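Local structure of proline dehydrogenase (3HAZ) at residues Gly572-Ala577 against Ala673-Asn678; His591-Leu596 against Asp606-Leu611; Leu611-Asp616 against Pro662-Leu667; Ala615-Tyr620 against Pro966-Pro971; Val782-Phe787 against Asn945-Val950. The protein probably oxidises proline to glutamate in two steps, an FAD-dependent proline dehydrogenase and an NAD-dependent aldehyde dehydrogenase working within one chain that may also bind DNA. One frame throughout, in Å; residues are numbered along the deposited sequence.

Interaction 1 (Gly572-Ala577 against Ala673-Asn678); sequences GIRAAA and ALMAGN
R574 reaches from helix 571-587 to the C-terminal end of helix 664-675 and grips one carbonyl oxygen with two nitrogens. Its CG stands anti to the carbonyl carbon (chi1 -48°), and a bend at chi3 turns the guanidinium so that NE and NH2 both face M675 O. NE lies 2.9 Å from M675 O, above the carbonyl plane; NH2, also 2.9 Å from M675 O, approaches within that plane. The acceptor sits at the edge of the guanidinium, nearly in its plane, while G677 CA lies 3.8 Å above one face, over the centre. G677, at phi 101°, closes the helix with a Schellman motif, its N bonded back to L674 O and N678 N to A673 O. N678 ND2 doubles the grip on A673 O.

M675 sends its side chain back toward the donor helix: CG is anti to the backbone N (chi1 -176°), and bends at chi2 and chi3 lay SD 3.7 Å from A575 N and bring CE to 4.0 Å from A575 CB. A water takes a weak bond from R574 NH2 and donates to A676 O, and NH1 has a weak bond to T569 O.

The cation thus meets one carbonyl oxygen, M675 O, at the C-terminal end of the helix, where the helix dipole would be negative; this probably stabilises the buried charge and the helix end together.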
# COMPACT_ATOMS: atom_id res chain seq x y z
N GLY A 572 -2.42 30.69 0.33
CA GLY A 572 -1.28 30.37 1.17
C GLY A 572 -0.69 31.61 1.82
O GLY A 572 -0.23 31.57 2.96
N ILE A 573 -0.72 32.72 1.09
CA ILE A 573 -0.21 33.98 1.62
C ILE A 573 -1.17 34.57 2.66
O ILE A 573 -0.72 35.13 3.67
CB ILE A 573 0.07 35.00 0.49
CG1 ILE A 573 1.17 34.45 -0.43
CG2 ILE A 573 0.48 36.35 1.06
CD1 ILE A 573 1.53 35.38 -1.59
N ARG A 574 -2.47 34.44 2.44
CA ARG A 574 -3.44 34.89 3.43
C ARG A 574 -3.30 34.04 4.70
O ARG A 574 -3.29 34.57 5.81
CB ARG A 574 -4.87 34.82 2.89
CG ARG A 574 -5.06 35.45 1.51
CD ARG A 574 -6.51 35.84 1.24
NE ARG A 574 -7.40 34.69 1.15
CZ ARG A 574 -7.82 34.13 0.02
NH1 ARG A 574 -7.42 34.61 -1.15
NH2 ARG A 574 -8.65 33.09 0.05
N ALA A 575 -3.18 32.73 4.52
CA ALA A 575 -3.03 31.81 5.65
C ALA A 575 -1.77 32.12 6.45
O ALA A 575 -1.77 32.06 7.69
CB ALA A 575 -3.00 30.36 5.15
N ALA A 576 -0.70 32.46 5.75
CA ALA A 576 0.56 32.78 6.40
C ALA A 576 0.42 34.01 7.28
O ALA A 576 1.07 34.12 8.32
CB ALA A 576 1.68 32.98 5.36
N ALA A 577 -0.42 34.95 6.86
CA ALA A 577 -0.66 36.15 7.66
C ALA A 577 -1.37 35.80 8.97
O ALA A 577 -0.97 36.25 10.05
CB ALA A 577 -1.47 37.17 6.87
N ALA A 673 -13.27 36.12 7.78
CA ALA A 673 -13.64 36.93 6.61
C ALA A 673 -12.42 37.20 5.73
O ALA A 673 -12.47 37.01 4.52
CB ALA A 673 -14.28 38.24 7.07
N LEU A 674 -11.34 37.64 6.36
CA LEU A 674 -10.07 37.86 5.67
C LEU A 674 -9.57 36.60 4.98
O LEU A 674 -9.14 36.65 3.81
CB LEU A 674 -9.01 38.36 6.65
CG LEU A 674 -9.14 39.80 7.15
CD1 LEU A 674 -8.16 40.04 8.30
CD2 LEU A 674 -8.92 40.81 6.01
N MET A 675 -9.61 35.47 5.68
CA MET A 675 -9.10 34.22 5.10
C MET A 675 -9.86 33.84 3.84
O MET A 675 -9.29 33.30 2.89
CB MET A 675 -9.11 33.08 6.12
CG MET A 675 -8.49 31.79 5.59
SD MET A 675 -6.70 31.94 5.29
CE MET A 675 -6.59 31.14 3.69
N ALA A 676 -11.16 34.12 3.83
CA ALA A 676 -12.01 33.78 2.69
C ALA A 676 -11.78 34.70 1.50
O ALA A 676 -12.32 34.47 0.41
CB ALA A 676 -13.47 33.79 3.10
N GLY A 677 -10.99 35.76 1.70
CA GLY A 677 -10.64 36.66 0.61
C GLY A 677 -11.44 37.95 0.60
O GLY A 677 -11.46 38.67 -0.39
N ASN A 678 -12.13 38.23 1.71
CA ASN A 678 -12.87 39.47 1.85
C ASN A 678 -12.03 40.55 2.52
O ASN A 678 -11.16 40.25 3.33
CB ASN A 678 -14.10 39.25 2.73
CG ASN A 678 -14.99 38.15 2.20
OD1 ASN A 678 -15.75 38.36 1.27
ND2 ASN A 678 -14.91 36.97 2.83
O HOH W 1 -11.06 32.88 -1.79

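Interaction 2 (His591-Leu596 against Asp606-Leu611); sequences HFIALL and DALSEL
A607 presses its CB between two side chains of helix 591-596, 3.7 Å from I593 CG2 and 3.8 Å from L596 CB. I593 and A607 are also the point of closest backbone approach, with CA atoms 5.3 Å apart. The other branch of I593, CG1 anti to the carbonyl carbon, runs along L608: CD1 ends 4.0 Å from L608 CD1, the two side chains lying side by side and pointing the same way. L596 splits its methyls. CD1 settles 3.3 Å from A607 O, over the backbone of the opposing turn, and CD2 touches the carboxylate of E610, which crosses it obliquely. At the far end L611 CD2 meets F592 CB at 3.9 Å, while the F592 ring leads away from the contact toward L698.

No hydrogen bond joins the two segments, and the polar ends are held from outside. E610, with CG anti to the backbone N (chi1 176°) and its chain extended, carries its carboxylate past L596 to a salt bridge from OE1 to K602 and hydrogen bonds from OE2 to the backbone N of L663 and A664. D606 is tied to R793 and S789. K602, in the link between the helices, also shares a backbone hydrogen bond with L596.

The helix axes approach to 8.8 Å with 126° between their directions: two consecutive helices joined by a short loop, crossing obliquely, in the aldehyde dehydrogenase fold, with the E610 side chain about 9 Å from the bound NAD.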
# COMPACT_ATOMS: atom_id res chain seq x y z
N HIS A 591 0.96 41.21 27.34
CA HIS A 591 0.38 42.48 26.94
C HIS A 591 -1.13 42.35 26.71
O HIS A 591 -1.91 43.15 27.22
CB HIS A 591 1.07 42.97 25.66
CG HIS A 591 0.47 44.22 25.09
ND1 HIS A 591 0.66 45.46 25.66
CD2 HIS A 591 -0.28 44.42 23.98
CE1 HIS A 591 0.03 46.37 24.93
NE2 HIS A 591 -0.55 45.76 23.91
N PHE A 592 -1.53 41.34 25.95
CA PHE A 592 -2.94 41.13 25.67
C PHE A 592 -3.73 40.63 26.87
O PHE A 592 -4.89 40.99 27.06
CB PHE A 592 -3.13 40.22 24.45
CG PHE A 592 -2.85 40.90 23.15
CD1 PHE A 592 -1.61 40.80 22.55
CD2 PHE A 592 -3.83 41.66 22.53
CE1 PHE A 592 -1.35 41.44 21.35
CE2 PHE A 592 -3.58 42.30 21.32
CZ PHE A 592 -2.33 42.19 20.73
N ILE A 593 -3.10 39.79 27.69
CA ILE A 593 -3.74 39.34 28.92
C ILE A 593 -3.96 40.56 29.83
O ILE A 593 -5.02 40.69 30.45
CB ILE A 593 -2.90 38.27 29.64
CG1 ILE A 593 -2.98 36.95 28.88
CG2 ILE A 593 -3.38 38.09 31.09
CD1 ILE A 593 -2.04 35.88 29.40
N ALA A 594 -2.99 41.46 29.86
CA ALA A 594 -3.11 42.68 30.66
C ALA A 594 -4.30 43.51 30.21
O ALA A 594 -5.06 44.03 31.03
CB ALA A 594 -1.82 43.52 30.58
N LEU A 595 -4.46 43.64 28.89
CA LEU A 595 -5.58 44.37 28.32
C LEU A 595 -6.92 43.72 28.67
O LEU A 595 -7.87 44.40 29.03
CB LEU A 595 -5.43 44.50 26.80
CG LEU A 595 -4.90 45.82 26.25
CD1 LEU A 595 -3.72 46.33 27.06
CD2 LEU A 595 -4.53 45.68 24.78
N LEU A 596 -6.97 42.40 28.56
CA LEU A 596 -8.18 41.65 28.86
C LEU A 596 -8.61 41.84 30.31
O LEU A 596 -9.80 41.87 30.62
CB LEU A 596 -7.97 40.16 28.57
CG LEU A 596 -7.92 39.77 27.09
CD1 LEU A 596 -7.40 38.35 26.92
CD2 LEU A 596 -9.29 39.94 26.44
N ASP A 606 -9.26 33.35 32.72
CA ASP A 606 -10.17 33.69 31.63
C ASP A 606 -9.45 34.48 30.54
O ASP A 606 -9.71 34.30 29.36
CB ASP A 606 -11.36 34.50 32.14
CG ASP A 606 -12.37 33.64 32.85
OD1 ASP A 606 -12.45 32.42 32.56
OD2 ASP A 606 -13.10 34.17 33.71
N ALA A 607 -8.54 35.36 30.96
CA ALA A 607 -7.77 36.15 30.01
C ALA A 607 -6.82 35.26 29.22
O ALA A 607 -6.81 35.29 28.00
CB ALA A 607 -7.00 37.25 30.74
N LEU A 608 -6.04 34.44 29.93
CA LEU A 608 -5.13 33.51 29.27
C LEU A 608 -5.89 32.60 28.30
O LEU A 608 -5.45 32.37 27.17
CB LEU A 608 -4.40 32.67 30.31
CG LEU A 608 -3.60 31.49 29.76
CD1 LEU A 608 -2.52 31.98 28.81
CD2 LEU A 608 -3.01 30.68 30.90
N SER A 609 -7.02 32.08 28.75
CA SER A 609 -7.85 31.24 27.91
C SER A 609 -8.33 31.96 26.65
O SER A 609 -8.37 31.37 25.57
CB SER A 609 -9.05 30.70 28.69
OG SER A 609 -10.01 30.15 27.82
N GLU A 610 -8.70 33.24 26.77
CA GLU A 610 -9.14 34.00 25.61
C GLU A 610 -7.97 34.25 24.66
O GLU A 610 -8.11 34.14 23.44
CB GLU A 610 -9.82 35.31 25.99
CG GLU A 610 -10.18 36.16 24.77
CD GLU A 610 -11.22 37.24 25.03
OE1 GLU A 610 -11.50 37.56 26.20
OE2 GLU A 610 -11.74 37.79 24.04
N LEU A 611 -6.81 34.58 25.22
CA LEU A 611 -5.60 34.75 24.41
C LEU A 611 -5.33 33.48 23.59
O LEU A 611 -5.13 33.55 22.38
CB LEU A 611 -4.39 35.11 25.28
CG LEU A 611 -3.05 35.44 24.58
CD1 LEU A 611 -2.38 34.19 24.02
CD2 LEU A 611 -3.23 36.48 23.49

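Interaction 3 (Leu611-Asp616 against Pro662-Leu667); sequences LREAAD and PLAIFL
E613 leaves helix 604-629 with CG anti to the backbone N (chi1 -174°) and stays extended, so its whole length slides past the single methyl of A664. CB lies 3.9 Å from A664 CB, CG continues alongside at much the same separation, and CD makes the nearest approach, 3.7 Å to A664 CB. At the tip OE1 still touches that methyl, and the carboxylate comes within about 5 Å of a bound sulfate.

Next to it the backbones come very close: the CA atoms of A614 and A664 are 4.1 Å apart, which two alanines permit. A614 CB points into a recess made by three residues, 3.9 Å from L663 CG, 4.2 Å from A664 CB and 4.1 Å from L667 CD1. L663 CD2 also reaches L611 CD2, the two leucines side by side and pointing the same way. L585 of helix 571-587 adds to the packing on A614 and L667.

The segment 662-667 is the loop and first turn of helix 664-675. I665, turned away from helix 604-629, touches NAD, so this alanine-lined helix packing backs the NAD pocket of the aldehyde dehydrogenase fold.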
# COMPACT_ATOMS: atom_id res chain seq x y z
N LEU A 611 -6.81 34.58 25.22
CA LEU A 611 -5.60 34.75 24.41
C LEU A 611 -5.33 33.48 23.59
O LEU A 611 -5.13 33.55 22.38
CB LEU A 611 -4.39 35.11 25.28
CG LEU A 611 -3.05 35.44 24.58
CD1 LEU A 611 -2.38 34.19 24.02
CD2 LEU A 611 -3.23 36.48 23.49
N ARG A 612 -5.34 32.33 24.26
CA ARG A 612 -5.16 31.05 23.56
C ARG A 612 -6.18 30.88 22.43
O ARG A 612 -5.83 30.50 21.31
CB ARG A 612 -5.25 29.86 24.53
CG ARG A 612 -4.02 29.68 25.44
CD ARG A 612 -4.08 28.36 26.19
NE ARG A 612 -3.94 27.21 25.29
CZ ARG A 612 -4.32 25.97 25.58
NH1 ARG A 612 -4.88 25.70 26.75
NH2 ARG A 612 -4.16 25.00 24.69
N GLU A 613 -7.45 31.15 22.73
CA GLU A 613 -8.53 31.00 21.77
C GLU A 613 -8.32 31.88 20.53
O GLU A 613 -8.58 31.46 19.40
CB GLU A 613 -9.87 31.36 22.43
CG GLU A 613 -11.09 31.11 21.57
CD GLU A 613 -12.38 31.54 22.25
OE1 GLU A 613 -12.32 31.95 23.43
OE2 GLU A 613 -13.46 31.46 21.62
N ALA A 614 -7.86 33.11 20.75
CA ALA A 614 -7.59 34.04 19.65
C ALA A 614 -6.55 33.45 18.71
O ALA A 614 -6.74 33.45 17.49
CB ALA A 614 -7.14 35.40 20.19
N ALA A 615 -5.46 32.95 19.27
CA ALA A 615 -4.40 32.34 18.47
C ALA A 615 -4.88 31.05 17.81
O ALA A 615 -4.49 30.75 16.68
CB ALA A 615 -3.16 32.07 19.32
N ASP A 616 -5.70 30.28 18.51
CA ASP A 616 -6.28 29.07 17.93
C ASP A 616 -7.15 29.41 16.71
O ASP A 616 -7.13 28.70 15.70
CB ASP A 616 -7.10 28.30 18.97
CG ASP A 616 -6.24 27.66 20.08
OD1 ASP A 616 -5.01 27.55 19.92
OD2 ASP A 616 -6.82 27.26 21.11
N PRO A 662 -13.61 40.21 23.80
CA PRO A 662 -13.23 41.41 23.04
C PRO A 662 -12.06 41.14 22.12
O PRO A 662 -11.81 41.93 21.20
CB PRO A 662 -12.79 42.40 24.13
CG PRO A 662 -13.09 41.78 25.43
CD PRO A 662 -13.22 40.31 25.22
N LEU A 663 -11.33 40.07 22.38
CA LEU A 663 -10.18 39.72 21.56
C LEU A 663 -10.46 38.52 20.65
O LEU A 663 -10.27 38.61 19.43
CB LEU A 663 -8.95 39.45 22.42
CG LEU A 663 -7.74 38.96 21.62
CD1 LEU A 663 -7.30 40.05 20.68
CD2 LEU A 663 -6.60 38.54 22.55
N ALA A 664 -10.91 37.41 21.22
CA ALA A 664 -11.00 36.16 20.47
C ALA A 664 -12.14 36.14 19.45
O ALA A 664 -11.97 35.69 18.33
CB ALA A 664 -11.09 34.95 21.41
N ILE A 665 -13.31 36.61 19.86
CA ILE A 665 -14.45 36.65 18.96
C ILE A 665 -14.24 37.74 17.93
O ILE A 665 -14.58 37.59 16.76
CB ILE A 665 -15.77 36.88 19.72
CG1 ILE A 665 -16.18 35.59 20.43
CG2 ILE A 665 -16.88 37.33 18.77
CD1 ILE A 665 -17.50 35.70 21.14
N PHE A 666 -13.65 38.85 18.38
CA PHE A 666 -13.26 39.91 17.48
C PHE A 666 -12.38 39.36 16.36
O PHE A 666 -12.68 39.53 15.18
CB PHE A 666 -12.51 41.03 18.22
CG PHE A 666 -11.98 42.09 17.31
CD1 PHE A 666 -12.78 43.14 16.89
CD2 PHE A 666 -10.68 42.02 16.82
CE1 PHE A 666 -12.30 44.12 16.03
CE2 PHE A 666 -10.18 42.99 15.96
CZ PHE A 666 -10.99 44.04 15.56
N LEU A 667 -11.29 38.69 16.74
CA LEU A 667 -10.33 38.15 15.78
C LEU A 667 -10.86 36.95 15.01
O LEU A 667 -10.54 36.77 13.84
CB LEU A 667 -9.02 37.78 16.48
CG LEU A 667 -8.07 38.95 16.73
CD1 LEU A 667 -6.80 38.48 17.44
CD2 LEU A 667 -7.73 39.63 15.42

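Interaction 4 (Ala615-Tyr620 against Pro966-Pro971); sequences ADFCRY and PKAGGP
Aromatic edges against backbone make up most of this contact. Y620 points at the loop with CG anti to the backbone N (chi1 178°), and its CE2 lies 3.5 Å from G969 C. The hydroxyl goes further: Y620 OH is 3.0 Å from G970 C, which lies near the ring plane at its edge, and it brushes P971 CD at 3.8 Å. F617 also meets the loop edge-on, CE2 being 4.0 Å from G969 N, with that nitrogen close to the plane of the ring.

Apolar contact is slight: F617 CE2 comes 4.5 Å from A968 CB.

Polar bonding runs beside these contacts and not across them, for no hydrogen bond joins the segments. The loop makes a type II turn from K967 to G970, with a weak closing bond from G970 N to K967 O; G969 takes positive phi (67°) at its third position. G969 N donates to the hydroxyl of Y621, whose ring meets that of F617.

V951 packs on both F617 and Y620, while helix 571-587 lines another part of helix 604-629 through A582 and L585. The loop, between strands 939-942 and 978-986, meets a second subunit, where E980 of that subunit accepts from K967 N.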
# COMPACT_ATOMS: atom_id res chain seq x y z
N ALA A 615 -5.46 32.95 19.27
CA ALA A 615 -4.40 32.34 18.47
C ALA A 615 -4.88 31.05 17.81
O ALA A 615 -4.49 30.75 16.68
CB ALA A 615 -3.16 32.07 19.32
N ASP A 616 -5.70 30.28 18.51
CA ASP A 616 -6.28 29.07 17.93
C ASP A 616 -7.15 29.41 16.71
O ASP A 616 -7.13 28.70 15.70
CB ASP A 616 -7.10 28.30 18.97
CG ASP A 616 -6.24 27.66 20.08
OD1 ASP A 616 -5.01 27.55 19.92
OD2 ASP A 616 -6.82 27.26 21.11
N PHE A 617 -7.94 30.47 16.82
CA PHE A 617 -8.78 30.88 15.70
C PHE A 617 -7.91 31.13 14.46
O PHE A 617 -8.23 30.67 13.36
CB PHE A 617 -9.57 32.15 16.02
CG PHE A 617 -10.93 31.89 16.62
CD1 PHE A 617 -11.31 32.52 17.79
CD2 PHE A 617 -11.82 31.04 16.00
CE1 PHE A 617 -12.56 32.30 18.34
CE2 PHE A 617 -13.06 30.80 16.55
CZ PHE A 617 -13.43 31.44 17.71
N CYS A 618 -6.82 31.86 14.64
CA CYS A 618 -5.93 32.20 13.53
C CYS A 618 -5.35 30.96 12.86
O CYS A 618 -5.36 30.84 11.63
CB CYS A 618 -4.79 33.11 14.01
SG CYS A 618 -5.32 34.74 14.59
N ARG A 619 -4.85 30.03 13.66
CA ARG A 619 -4.20 28.84 13.11
C ARG A 619 -5.21 27.90 12.47
O ARG A 619 -4.96 27.31 11.43
CB ARG A 619 -3.38 28.12 14.17
CG ARG A 619 -2.25 28.96 14.75
CD ARG A 619 -1.18 28.12 15.42
NE ARG A 619 -0.11 28.96 15.96
CZ ARG A 619 -0.06 29.38 17.22
NH1 ARG A 619 -1.00 29.02 18.08
NH2 ARG A 619 0.94 30.16 17.61
N TYR A 620 -6.38 27.77 13.09
CA TYR A 620 -7.42 26.89 12.58
C TYR A 620 -8.03 27.42 11.28
O TYR A 620 -8.18 26.68 10.31
CB TYR A 620 -8.51 26.67 13.63
CG TYR A 620 -9.64 25.80 13.13
CD1 TYR A 620 -9.47 24.43 12.96
CD2 TYR A 620 -10.86 26.36 12.78
CE1 TYR A 620 -10.50 23.63 12.48
CE2 TYR A 620 -11.90 25.57 12.31
CZ TYR A 620 -11.71 24.21 12.16
OH TYR A 620 -12.74 23.45 11.68
N PRO A 966 -23.07 29.35 10.13
CA PRO A 966 -22.43 28.11 10.57
C PRO A 966 -21.69 28.32 11.89
O PRO A 966 -21.56 29.45 12.36
CB PRO A 966 -21.42 27.80 9.45
CG PRO A 966 -21.46 28.97 8.51
CD PRO A 966 -22.24 30.07 9.14
N LYS A 967 -21.22 27.23 12.47
CA LYS A 967 -20.54 27.26 13.76
C LYS A 967 -19.13 27.83 13.64
O LYS A 967 -18.33 27.33 12.86
CB LYS A 967 -20.46 25.85 14.36
CG LYS A 967 -21.75 25.33 15.01
CD LYS A 967 -21.59 23.83 15.27
CE LYS A 967 -22.55 23.29 16.34
NZ LYS A 967 -22.18 23.78 17.69
N ALA A 968 -18.83 28.86 14.43
CA ALA A 968 -17.46 29.35 14.55
C ALA A 968 -16.53 28.24 15.03
O ALA A 968 -16.92 27.40 15.85
CB ALA A 968 -17.42 30.53 15.53
N GLY A 969 -15.30 28.24 14.52
CA GLY A 969 -14.30 27.26 14.93
C GLY A 969 -14.63 25.85 14.51
O GLY A 969 -14.19 24.88 15.14
N GLY A 970 -15.42 25.72 13.44
CA GLY A 970 -15.76 24.42 12.88
C GLY A 970 -15.54 24.41 11.37
O GLY A 970 -15.25 25.45 10.77
N PRO A 971 -15.71 23.24 10.74
CA PRO A 971 -15.34 23.06 9.33
C PRO A 971 -16.32 23.66 8.33
O PRO A 971 -16.04 23.62 7.13
CB PRO A 971 -15.30 21.53 9.18
CG PRO A 971 -16.23 21.02 10.22
CD PRO A 971 -16.19 22.00 11.37

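Interaction 5 (Val782-Phe787 against Asn945-Val950); sequences VVTSAF and NMIGAV. With SO4 (sulfate ion), chain E.
An Asx turn at N945, in the loop that follows strand 939-942 of the aldehyde dehydrogenase fold, packs on the last turns of helix 775-787. S785 has the most surface buried by the contact. Its OG, anti to the carbonyl carbon (chi1 -58°), accepts from M946 N at 2.9 Å along a nearly straight line (167°), and the same oxygen is hydrogen-bonded to D781 O one turn back. That double use fixes the hydroxyl's rotation between helix and loop. N945 CB lies against it too.

T784 turns its methyl to the loop: CG2 is anti to the backbone N, and OG1 bonds back to D780 O, leaving the apolar branch forward. CG2 wedges between N945 ND2, 3.6 Å away, and the tip of I947, crossing both side chains obliquely.

I947 holds CG1 in the crowded position between its backbone N and carbonyl carbon (chi1 68°), which sends CD1 to T784 while CG2 rests 3.8 Å from S785 CA. Its own N is held by N945 OD1 at 3.0 Å, the donor standing above the carbonyl plane. Beyond it G948 N and A949 N donate to a sulfate, probably from the crystallisation liquor, that R793 and S795 also bind. I947 CB comes 3.6 Å from sulfate O3. The predicted active-site C794 is about 8 Å from the I947 side chain. Tightest of all the carbon pairs is T784 CG2 to I947 CD1, 3.4 Å, closer than usual van der Waals contact.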
# COMPACT_ATOMS: atom_id res chain seq x y z
N VAL A 782 -21.65 23.15 37.68
CA VAL A 782 -22.70 24.15 37.74
C VAL A 782 -22.10 25.48 38.17
O VAL A 782 -22.41 26.53 37.59
CB VAL A 782 -23.85 23.77 38.70
CG1 VAL A 782 -24.65 25.01 39.08
CG2 VAL A 782 -24.76 22.71 38.05
N VAL A 783 -21.23 25.44 39.18
CA VAL A 783 -20.59 26.66 39.67
C VAL A 783 -19.76 27.31 38.56
O VAL A 783 -19.83 28.52 38.35
CB VAL A 783 -19.74 26.38 40.93
CG1 VAL A 783 -18.77 27.53 41.18
CG2 VAL A 783 -20.64 26.18 42.14
N THR A 784 -19.00 26.50 37.84
CA THR A 784 -18.19 26.98 36.72
C THR A 784 -19.05 27.55 35.60
O THR A 784 -18.86 28.68 35.16
CB THR A 784 -17.32 25.84 36.15
OG1 THR A 784 -16.31 25.49 37.09
CG2 THR A 784 -16.66 26.29 34.86
N SER A 785 -20.00 26.75 35.13
CA SER A 785 -20.86 27.13 34.01
C SER A 785 -21.69 28.39 34.26
O SER A 785 -21.95 29.16 33.34
CB SER A 785 -21.78 25.96 33.63
OG SER A 785 -21.02 24.81 33.29
N ALA A 786 -22.13 28.60 35.50
CA ALA A 786 -23.04 29.71 35.77
C ALA A 786 -22.37 30.98 36.30
O ALA A 786 -22.87 32.10 36.08
CB ALA A 786 -24.14 29.26 36.73
N PHE A 787 -21.25 30.82 36.99
CA PHE A 787 -20.66 31.94 37.73
C PHE A 787 -19.28 32.36 37.24
O PHE A 787 -18.85 33.48 37.49
CB PHE A 787 -20.61 31.62 39.23
CG PHE A 787 -21.93 31.22 39.81
CD1 PHE A 787 -23.08 31.94 39.49
CD2 PHE A 787 -22.04 30.14 40.67
CE1 PHE A 787 -24.31 31.57 40.03
CE2 PHE A 787 -23.26 29.77 41.21
CZ PHE A 787 -24.41 30.50 40.88
N ASN A 945 -18.48 20.67 32.46
CA ASN A 945 -19.05 22.01 32.40
C ASN A 945 -19.46 22.40 30.97
O ASN A 945 -19.09 21.72 30.01
CB ASN A 945 -18.12 23.04 33.03
CG ASN A 945 -16.95 23.37 32.13
OD1 ASN A 945 -17.10 23.53 30.93
ND2 ASN A 945 -15.77 23.48 32.72
N MET A 946 -20.23 23.47 30.84
CA MET A 946 -20.82 23.86 29.55
C MET A 946 -20.07 24.98 28.83
O MET A 946 -20.56 25.52 27.84
CB MET A 946 -22.28 24.29 29.76
CG MET A 946 -23.21 23.19 30.25
SD MET A 946 -24.68 23.81 31.12
CE MET A 946 -25.39 24.88 29.87
N ILE A 947 -18.89 25.34 29.31
CA ILE A 947 -18.21 26.52 28.82
C ILE A 947 -16.81 26.26 28.25
O ILE A 947 -16.26 25.17 28.40
CB ILE A 947 -18.09 27.59 29.93
CG1 ILE A 947 -17.14 27.10 31.02
CG2 ILE A 947 -19.47 27.93 30.51
CD1 ILE A 947 -16.78 28.19 32.02
N GLY A 948 -16.26 27.27 27.58
CA GLY A 948 -14.89 27.21 27.11
C GLY A 948 -14.68 26.35 25.88
O GLY A 948 -13.68 25.64 25.78
N ALA A 949 -15.62 26.41 24.94
CA ALA A 949 -15.51 25.68 23.69
C ALA A 949 -14.13 25.90 23.08
O ALA A 949 -13.63 27.02 23.05
CB ALA A 949 -16.59 26.10 22.72
N VAL A 950 -13.51 24.82 22.62
CA VAL A 950 -12.16 24.88 22.07
C VAL A 950 -12.21 24.87 20.54
O VAL A 950 -12.85 24.01 19.94
CB VAL A 950 -11.29 23.72 22.58
CG1 VAL A 950 -9.94 23.73 21.88
CG2 VAL A 950 -11.12 23.81 24.10
S SO4 E . -17.51 29.90 25.78
O1 SO4 E . -17.88 28.57 25.29
O2 SO4 E . -18.43 30.88 25.22
O3 SO4 E . -17.61 29.95 27.24
O4 SO4 E . -16.14 30.19 25.40

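How the interactions relate
Helix 604-629 threads three of the contacts in order: interaction 2 at its start, then interaction 3, then interaction 4. L611 is common to interactions 2 and 3, whose centres lie 9 Å apart; A615 and D616 are common to 3 and 4, where A664 O meets F617 CD1 at 3.3 Å. Interaction 1 shares helix 664-675 with interaction 3. Segments 945-950 of interaction 5 and 966-971 of interaction 4 lie in the same loop between strands 939-942 and 978-986; the two contacts are about 5 Å apart between nearest atoms. Interaction 3 touches NAD through I665, and the A968 side chain is about 6 Å from that of E760, predicted to be catalytic; interaction 1 lies away from the annotated sites.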